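Local atomic coordinates of chorismate synthase (Aquifex aeolicus, PDB entry 1Q1L), a protein that catalyses the last step of chorismate biosynthesis, the anti-1,4-elimination of phosphate from 5-enolpyruvylshikimate-3-phosphate, with reduced FMN as cofactor. Residues 242-245 / 249-252; 253-258 / 371-376; 321-326 / 353-358. All blocks are in the same frame, centred on the assembly; numbering follows the deposited sequence.

Contact 1. Residues 242-245 / 249-252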
loop_
_atom_site.group_PDB
_atom_site.type_symbol
_atom_site.label_atom_id
_atom_site.label_comp_id
_atom_site.label_asym_id
_atom_site.label_seq_id
_atom_site.Cartn_x
_atom_site.Cartn_y
_atom_site.Cartn_z
ATOM N N LEU A 242 2.875 -20.541 -0.116
ATOM C CA LEU A 242 2.458 -19.242 -0.628
ATOM C C LEU A 242 1.406 -18.667 0.308
ATOM O O LEU A 242 0.561 -19.400 0.833
ATOM C CB LEU A 242 1.897 -19.364 -2.044
ATOM C CG LEU A 242 2.847 -19.940 -3.100
ATOM C CD1 LEU A 242 2.276 -19.636 -4.480
ATOM C CD2 LEU A 242 4.238 -19.317 -2.968
ATOM N N GLY A 243 1.448 -17.353 0.507
ATOM C CA GLY A 243 0.519 -16.725 1.422
ATOM C C GLY A 243 1.154 -16.907 2.783
ATOM O O GLY A 243 2.199 -17.546 2.881
ATOM N N SER A 244 0.548 -16.373 3.836
ATOM C CA SER A 244 1.133 -16.511 5.162
ATOM C C SER A 244 0.100 -16.353 6.259
ATOM O O SER A 244 -0.911 -15.685 6.086
ATOM C CB SER A 244 2.245 -15.477 5.365
ATOM O OG SER A 244 2.811 -15.581 6.664
ATOM N N HIS A 245 0.379 -16.962 7.404
ATOM C CA HIS A 245 -0.519 -16.918 8.549
ATOM C C HIS A 245 -0.162 -15.810 9.539
ATOM O O HIS A 245 -0.941 -15.520 10.440
ATOM C CB HIS A 245 -0.446 -18.253 9.279
ATOM C CG HIS A 245 0.896 -18.516 9.890
ATOM N ND1 HIS A 245 1.206 -18.156 11.183
ATOM C CD2 HIS A 245 2.034 -19.017 9.357
ATOM C CE1 HIS A 245 2.478 -18.423 11.420
ATOM N NE2 HIS A 245 3.004 -18.945 10.327
ATOM N N ASP A 249 -4.128 -10.066 6.612
ATOM C CA ASP A 249 -4.125 -9.701 5.199
ATOM C C ASP A 249 -3.148 -10.477 4.324
ATOM O O ASP A 249 -3.112 -10.268 3.114
ATOM C CB ASP A 249 -3.883 -8.192 5.024
ATOM C CG ASP A 249 -2.663 -7.692 5.790
ATOM O OD1 ASP A 249 -1.781 -8.506 6.136
ATOM O OD2 ASP A 249 -2.581 -6.470 6.037
ATOM N N ARG A 250 -2.359 -11.370 4.914
ATOM C CA ARG A 250 -1.407 -12.158 4.134
ATOM C C ARG A 250 -1.935 -13.559 3.824
ATOM O O ARG A 250 -1.389 -14.275 2.986
ATOM C CB ARG A 250 -0.070 -12.262 4.865
ATOM C CG ARG A 250 0.753 -10.978 4.855
ATOM C CD ARG A 250 1.896 -11.072 5.860
ATOM N NE ARG A 250 3.225 -11.105 5.251
ATOM C CZ ARG A 250 3.609 -11.954 4.299
ATOM N NH1 ARG A 250 2.763 -12.857 3.819
ATOM N NH2 ARG A 250 4.854 -11.910 3.842
ATOM N N ARG A 251 -3.007 -13.944 4.495
ATOM C CA ARG A 251 -3.596 -15.259 4.284
ATOM C C ARG A 251 -4.071 -15.412 2.846
ATOM O O ARG A 251 -4.838 -14.583 2.345
ATOM C CB ARG A 251 -4.742 -15.461 5.267
ATOM C CG ARG A 251 -4.242 -15.653 6.692
ATOM C CD ARG A 251 -5.372 -15.695 7.707
ATOM N NE ARG A 251 -5.005 -16.529 8.845
ATOM C CZ ARG A 251 -5.319 -17.815 8.957
ATOM N NH1 ARG A 251 -6.020 -18.414 8.003
ATOM N NH2 ARG A 251 -4.911 -18.508 10.011
ATOM N N ILE A 252 -3.611 -16.477 2.192
ATOM C CA ILE A 252 -3.948 -16.727 0.797
ATOM C C ILE A 252 -5.452 -16.827 0.525
ATOM O O ILE A 252 -5.934 -16.347 -0.505
ATOM C CB ILE A 252 -3.227 -18.007 0.282
ATOM C CG1 ILE A 252 -3.246 -18.040 -1.244
ATOM C CG2 ILE A 252 -3.893 -19.257 0.838
ATOM C CD1 ILE A 252 -2.506 -16.881 -1.878
HETATM O O HOH W 1 4.401 -15.111 1.766
HETATM O O HOH W 2 -3.593 -14.800 10.398
#
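Ser244 N donates to Arg250 O (3.0 Å, N-H...O angle 151°), the one direct hydrogen bond between 242-245 and 249-252; the amide comes from above the carbonyl plane, 59° out of it. The carbonyl of Ser244 turns back to Arg251: Arg251 CA makes a CA-H...O contact with Ser244 O at 3.3 Å. Gly243 CA packs 3.5 Å from Arg250 O and 4.1 Å from Ile252 CB. The two segments close a tight turn at the end of the long loop that leads from strand 229-236 into helix 252-261, with Arg251 as N-cap residue of the helix. The Arg250 chain bends at chi3 (113°), laying its guanidinium beside Ser244, with NH1 3.1 Å from Ser244 CB and OG over one face. Arg250 NH1 has its main partner in Glu377, a salt bridge, while Ser244 OG bonds to Ile246 N and to Tyr125 OH of the second subunit. Arg251 sends its extended chain the other way, past His245; a water in the guanidinium plane accepts a hydrogen bond from Arg251 NE (2.7 Å) and donates to His245 O (2.7 Å). On its outer side Arg250 packs on Arg10 of the third subunit.

Contact 2. Residues 253-258 / 371-376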
loop_
_atom_site.group_PDB
_atom_site.type_symbol
_atom_site.label_atom_id
_atom_site.label_comp_id
_atom_site.label_asym_id
_atom_site.label_seq_id
_atom_site.Cartn_x
_atom_site.Cartn_y
_atom_site.Cartn_z
ATOM N N ASP A 253 -6.196 -17.431 1.446
ATOM C CA ASP A 253 -7.641 -17.584 1.266
ATOM C C ASP A 253 -8.336 -16.229 1.204
ATOM O O ASP A 253 -9.191 -15.994 0.350
ATOM C CB ASP A 253 -8.228 -18.425 2.401
ATOM C CG ASP A 253 -7.556 -18.151 3.734
ATOM O OD1 ASP A 253 -7.520 -16.977 4.167
ATOM O OD2 ASP A 253 -7.056 -19.113 4.352
ATOM N N GLY A 254 -7.962 -15.337 2.111
ATOM C CA GLY A 254 -8.554 -14.015 2.111
ATOM C C GLY A 254 -8.271 -13.321 0.796
ATOM O O GLY A 254 -9.169 -12.726 0.203
ATOM N N ARG A 255 -7.030 -13.399 0.326
ATOM C CA ARG A 255 -6.668 -12.754 -0.939
ATOM C C ARG A 255 -7.466 -13.328 -2.103
ATOM O O ARG A 255 -7.949 -12.591 -2.959
ATOM C CB ARG A 255 -5.179 -12.912 -1.225
ATOM C CG ARG A 255 -4.264 -12.155 -0.269
ATOM C CD ARG A 255 -2.893 -12.027 -0.905
ATOM N NE ARG A 255 -1.852 -12.592 -0.070
ATOM C CZ ARG A 255 -0.598 -12.778 -0.464
ATOM N NH1 ARG A 255 -0.225 -12.444 -1.695
ATOM N NH2 ARG A 255 0.282 -13.302 0.375
ATOM N N ILE A 256 -7.593 -14.647 -2.146
ATOM C CA ILE A 256 -8.368 -15.276 -3.203
ATOM C C ILE A 256 -9.804 -14.770 -3.112
ATOM O O ILE A 256 -10.398 -14.387 -4.116
ATOM C CB ILE A 256 -8.347 -16.822 -3.074
ATOM C CG1 ILE A 256 -6.954 -17.348 -3.431
ATOM C CG2 ILE A 256 -9.410 -17.445 -3.976
ATOM C CD1 ILE A 256 -6.781 -18.842 -3.218
ATOM N N ALA A 257 -10.349 -14.747 -1.899
ATOM C CA ALA A 257 -11.721 -14.289 -1.672
ATOM C C ALA A 257 -11.985 -12.881 -2.202
ATOM O O ALA A 257 -13.013 -12.632 -2.826
ATOM C CB ALA A 257 -12.057 -14.343 -0.176
ATOM N N GLN A 258 -11.076 -11.949 -1.937
ATOM C CA GLN A 258 -11.270 -10.592 -2.424
ATOM C C GLN A 258 -11.239 -10.536 -3.941
ATOM O O GLN A 258 -12.061 -9.868 -4.556
ATOM C CB GLN A 258 -10.198 -9.650 -1.877
ATOM C CG GLN A 258 -10.208 -8.282 -2.556
ATOM C CD GLN A 258 -9.426 -7.235 -1.788
ATOM O OE1 GLN A 258 -8.295 -7.474 -1.361
ATOM N NE2 GLN A 258 -10.024 -6.058 -1.618
ATOM N N LEU A 371 -2.144 -15.625 -7.504
ATOM C CA LEU A 371 -1.082 -16.607 -7.393
ATOM C C LEU A 371 0.256 -16.099 -7.895
ATOM O O LEU A 371 1.288 -16.393 -7.289
ATOM C CB LEU A 371 -1.469 -17.898 -8.116
ATOM C CG LEU A 371 -2.689 -18.606 -7.502
ATOM C CD1 LEU A 371 -2.895 -19.955 -8.177
ATOM C CD2 LEU A 371 -2.469 -18.813 -6.005
ATOM N N ALA A 372 0.247 -15.349 -8.996
ATOM C CA ALA A 372 1.487 -14.803 -9.540
ATOM C C ALA A 372 2.057 -13.843 -8.505
ATOM O O ALA A 372 3.262 -13.828 -8.243
ATOM C CB ALA A 372 1.221 -14.064 -10.863
ATOM N N ASP A 373 1.178 -13.039 -7.919
ATOM C CA ASP A 373 1.572 -12.083 -6.893
ATOM C C ASP A 373 2.196 -12.810 -5.694
ATOM O O ASP A 373 3.285 -12.454 -5.225
ATOM C CB ASP A 373 0.349 -11.289 -6.434
ATOM C CG ASP A 373 0.695 -10.236 -5.400
ATOM O OD1 ASP A 373 1.520 -9.355 -5.718
ATOM O OD2 ASP A 373 0.148 -10.288 -4.275
ATOM N N ALA A 374 1.502 -13.834 -5.208
ATOM C CA ALA A 374 1.967 -14.610 -4.059
ATOM C C ALA A 374 3.255 -15.375 -4.352
ATOM O O ALA A 374 4.059 -15.600 -3.455
ATOM C CB ALA A 374 0.881 -15.587 -3.618
ATOM N N LEU A 375 3.444 -15.791 -5.600
ATOM C CA LEU A 375 4.647 -16.522 -5.947
ATOM C C LEU A 375 5.828 -15.551 -5.964
ATOM O O LEU A 375 6.895 -15.854 -5.436
ATOM C CB LEU A 375 4.489 -17.204 -7.305
ATOM C CG LEU A 375 5.632 -18.152 -7.688
ATOM C CD1 LEU A 375 5.830 -19.195 -6.600
ATOM C CD2 LEU A 375 5.322 -18.818 -9.021
ATOM N N LEU A 376 5.629 -14.375 -6.549
ATOM C CA LEU A 376 6.692 -13.376 -6.603
ATOM C C LEU A 376 7.041 -12.876 -5.206
ATOM O O LEU A 376 8.195 -12.554 -4.932
ATOM C CB LEU A 376 6.271 -12.212 -7.500
ATOM C CG LEU A 376 6.324 -12.532 -8.997
ATOM C CD1 LEU A 376 5.590 -11.454 -9.792
ATOM C CD2 LEU A 376 7.788 -12.642 -9.436
HETATM O O HOH W 3 -1.788 -12.044 -3.928
#
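Arg255 NH1 and Asp373 OD2 form a salt bridge 3.4 Å long, without a direct hydrogen bond between them. The carboxylate oxygen lies at the edge of the guanidinium, near its plane, but the two flat groups are turned 76° apart and the side chains cross at about a right angle, so the ends do not meet as a two-pronged pair. Water supplies the closer link: one molecule accepts from Arg255 NH1 at 2.8 Å and donates to Asp373 OD2 at 2.6 Å. Both charged groups have further partners. Arg255 NH2 makes a salt bridge with Glu377 and a hydrogen bond to Arg250 O, while Asp373 receives the backbone amides of Arg7, Tyr8 and Leu9 on its two oxygens; this gathering of N-H donors would be expected to favour the charged carboxylate. The contact bridges helices 252-261 and 356-379 in the interior of this beta-alpha-beta sandwich fold, where the long arginine reaches from one helix to the other. Its chain bends at chi3 (-123°), and Asp373 holds CG anti to the backbone N (chi1 -178°), which turns OD2 to the Arg255 side while OD1 stays with the amides of Tyr8 and Leu9. Van der Waals contact is slight: Ala374 CB lies 3.8 Å from Arg255 NH1, oblique to the guanidinium. Next along the first helix, Ile256 packs on Ile317 and Val319 of strand 317-323.

Contact 3. Residues 321-326 / 353-358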
loop_
_atom_site.group_PDB
_atom_site.type_symbol
_atom_site.label_atom_id
_atom_site.label_comp_id
_atom_site.label_asym_id
_atom_site.label_seq_id
_atom_site.Cartn_x
_atom_site.Cartn_y
_atom_site.Cartn_z
ATOM N N VAL A 321 -17.253 -20.336 -6.969
ATOM C CA VAL A 321 -17.761 -18.978 -7.092
ATOM C C VAL A 321 -19.210 -18.894 -7.551
ATOM O O VAL A 321 -19.597 -19.518 -8.540
ATOM C CB VAL A 321 -16.864 -18.190 -8.078
ATOM C CG1 VAL A 321 -17.219 -16.719 -8.065
ATOM C CG2 VAL A 321 -15.393 -18.404 -7.712
ATOM N N ALA A 322 -19.997 -18.090 -6.840
ATOM C CA ALA A 322 -21.416 -17.928 -7.148
ATOM C C ALA A 322 -21.735 -16.578 -7.778
ATOM O O ALA A 322 -21.409 -15.521 -7.222
ATOM C CB ALA A 322 -22.236 -18.117 -5.876
HETATM N N MSE A 323 -22.373 -16.616 -8.944
HETATM C CA MSE A 323 -22.751 -15.397 -9.654
HETATM C C MSE A 323 -24.271 -15.241 -9.648
HETATM O O MSE A 323 -24.990 -16.139 -10.079
HETATM C CB MSE A 323 -22.261 -15.451 -11.100
HETATM C CG MSE A 323 -22.531 -14.176 -11.865
HETATM SE SE MSE A 323 -22.310 -14.399 -13.755
HETATM C CE MSE A 323 -24.136 -14.928 -14.156
ATOM N N LYS A 324 -24.757 -14.104 -9.163
ATOM C CA LYS A 324 -26.194 -13.867 -9.106
ATOM C C LYS A 324 -26.735 -13.595 -10.502
ATOM O O LYS A 324 -25.978 -13.270 -11.418
ATOM C CB LYS A 324 -26.508 -12.679 -8.199
ATOM C CG LYS A 324 -26.220 -11.320 -8.820
ATOM C CD LYS A 324 -26.633 -10.198 -7.878
ATOM C CE LYS A 324 -26.803 -8.866 -8.612
ATOM N NZ LYS A 324 -25.551 -8.374 -9.245
ATOM N N PRO A 325 -28.059 -13.730 -10.683
ATOM C CA PRO A 325 -28.695 -13.495 -11.980
ATOM C C PRO A 325 -28.409 -12.079 -12.472
ATOM O O PRO A 325 -28.506 -11.112 -11.714
ATOM C CB PRO A 325 -30.178 -13.704 -11.685
ATOM C CG PRO A 325 -30.171 -14.656 -10.546
ATOM C CD PRO A 325 -29.066 -14.118 -9.681
ATOM N N ILE A 326 -28.062 -11.975 -13.746
ATOM C CA ILE A 326 -27.749 -10.701 -14.372
ATOM C C ILE A 326 -29.011 -9.839 -14.535
ATOM O O ILE A 326 -30.117 -10.365 -14.628
ATOM C CB ILE A 326 -27.044 -10.970 -15.732
ATOM C CG1 ILE A 326 -25.657 -10.321 -15.720
ATOM C CG2 ILE A 326 -27.916 -10.516 -16.898
ATOM C CD1 ILE A 326 -24.784 -10.767 -14.554
ATOM N N ILE A 353 -28.253 -14.738 -23.144
ATOM C CA ILE A 353 -27.087 -13.937 -22.787
ATOM C C ILE A 353 -26.553 -14.351 -21.412
ATOM O O ILE A 353 -26.180 -13.504 -20.600
ATOM C CB ILE A 353 -27.442 -12.430 -22.757
ATOM C CG1 ILE A 353 -28.221 -12.053 -24.022
ATOM C CG2 ILE A 353 -26.168 -11.591 -22.670
ATOM C CD1 ILE A 353 -28.711 -10.611 -24.045
ATOM N N VAL A 354 -26.525 -15.658 -21.154
ATOM C CA VAL A 354 -26.029 -16.178 -19.878
ATOM C C VAL A 354 -24.580 -15.735 -19.707
ATOM O O VAL A 354 -23.769 -15.882 -20.622
ATOM C CB VAL A 354 -26.093 -17.717 -19.836
ATOM C CG1 VAL A 354 -25.715 -18.215 -18.450
ATOM C CG2 VAL A 354 -27.487 -18.184 -20.207
ATOM N N ALA A 355 -24.249 -15.205 -18.533
ATOM C CA ALA A 355 -22.900 -14.706 -18.294
ATOM C C ALA A 355 -21.975 -15.563 -17.438
ATOM O O ALA A 355 -20.786 -15.258 -17.329
ATOM C CB ALA A 355 -22.975 -13.296 -17.708
ATOM N N VAL A 356 -22.489 -16.633 -16.837
ATOM C CA VAL A 356 -21.639 -17.463 -15.991
ATOM C C VAL A 356 -20.392 -18.002 -16.703
ATOM O O VAL A 356 -19.332 -18.118 -16.087
ATOM C CB VAL A 356 -22.427 -18.644 -15.351
ATOM C CG1 VAL A 356 -22.687 -19.733 -16.370
ATOM C CG2 VAL A 356 -21.651 -19.198 -14.165
ATOM N N PRO A 357 -20.495 -18.333 -18.006
ATOM C CA PRO A 357 -19.313 -18.850 -18.705
ATOM C C PRO A 357 -18.203 -17.806 -18.753
ATOM O O PRO A 357 -17.038 -18.111 -18.510
ATOM C CB PRO A 357 -19.848 -19.177 -20.098
ATOM C CG PRO A 357 -21.290 -19.490 -19.843
ATOM C CD PRO A 357 -21.675 -18.393 -18.888
ATOM N N ALA A 358 -18.571 -16.575 -19.080
ATOM C CA ALA A 358 -17.597 -15.494 -19.137
ATOM C C ALA A 358 -17.027 -15.280 -17.739
ATOM O O ALA A 358 -15.817 -15.137 -17.570
ATOM C CB ALA A 358 -18.256 -14.215 -19.635
#
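Met323, a selenomethionine in the crystal, carries most of this contact through the end of its side chain. Its CE lies 3.6 Å from Val356 N and its SE 3.9 Å from Ala355 C, so the tip rests against the backbone joining these two residues, where helix 356-379 begins. The same methyl reaches Ala355 CB at 4.1 Å and Val356 CB at 4.3 Å. Ile326 adds a looser touch from farther along its segment, CD1 to Ala355 CB at 4.4 Å, so that the small alanine side chain receives both. No hydrogen bond passes between the segments; the contact is van der Waals, apolar between the side chains and against the backbone at the 355-356 peptide. Met323 has CG anti to the backbone N (chi1 -176°) and continues extended through chi2 (-166°), which carries SE across to the other segment before the turn at chi3 (90°) swings CE along it. The strand that sends out this side chain, 317-323, lies in an antiparallel sheet of the beta-alpha-beta sandwich, between strands 229-236 and 266-271, and the first turn of helix 356-379 packs against the sheet through Val356, which touches Val167, Ile170 and Phe231. Backbone bonds of Met323 to Gly229 and of Lys324 to Ala265 hold the end of the strand in place. Beyond the strand, Lys324, Pro325 and Ile326 belong to the predicted FMN-binding site, as does Ala265, against which both Met323 and Ile326 pack. Ser226 OG bonds to Ile326 O and Pro325 leans on Ala277 of the second subunit, placing this predicted cofactor-binding segment close to a subunit boundary.

Overall arrangement
Contacts 1 and 2 adjoin, their centres about 8 Å apart: the loop of contact 1 runs straight into helix 252-261, which contact 2 joins to helix 356-379, and Leu242 packs on Leu375 of the latter. Contact 3 lies on the opposite side of the chain's centre, about 29 Å from contact 1 and about 23 Å from contact 2 between centres. It shares helix 356-379 with contact 2, taking the start of that helix while contact 2 uses a later part. In sequence, contact 3 falls between the two halves of contact 2. One helix therefore runs from the predicted FMN-binding region to the Arg255-Asp373 salt bridge, and all three contacts touch the second subunit of the tetramer.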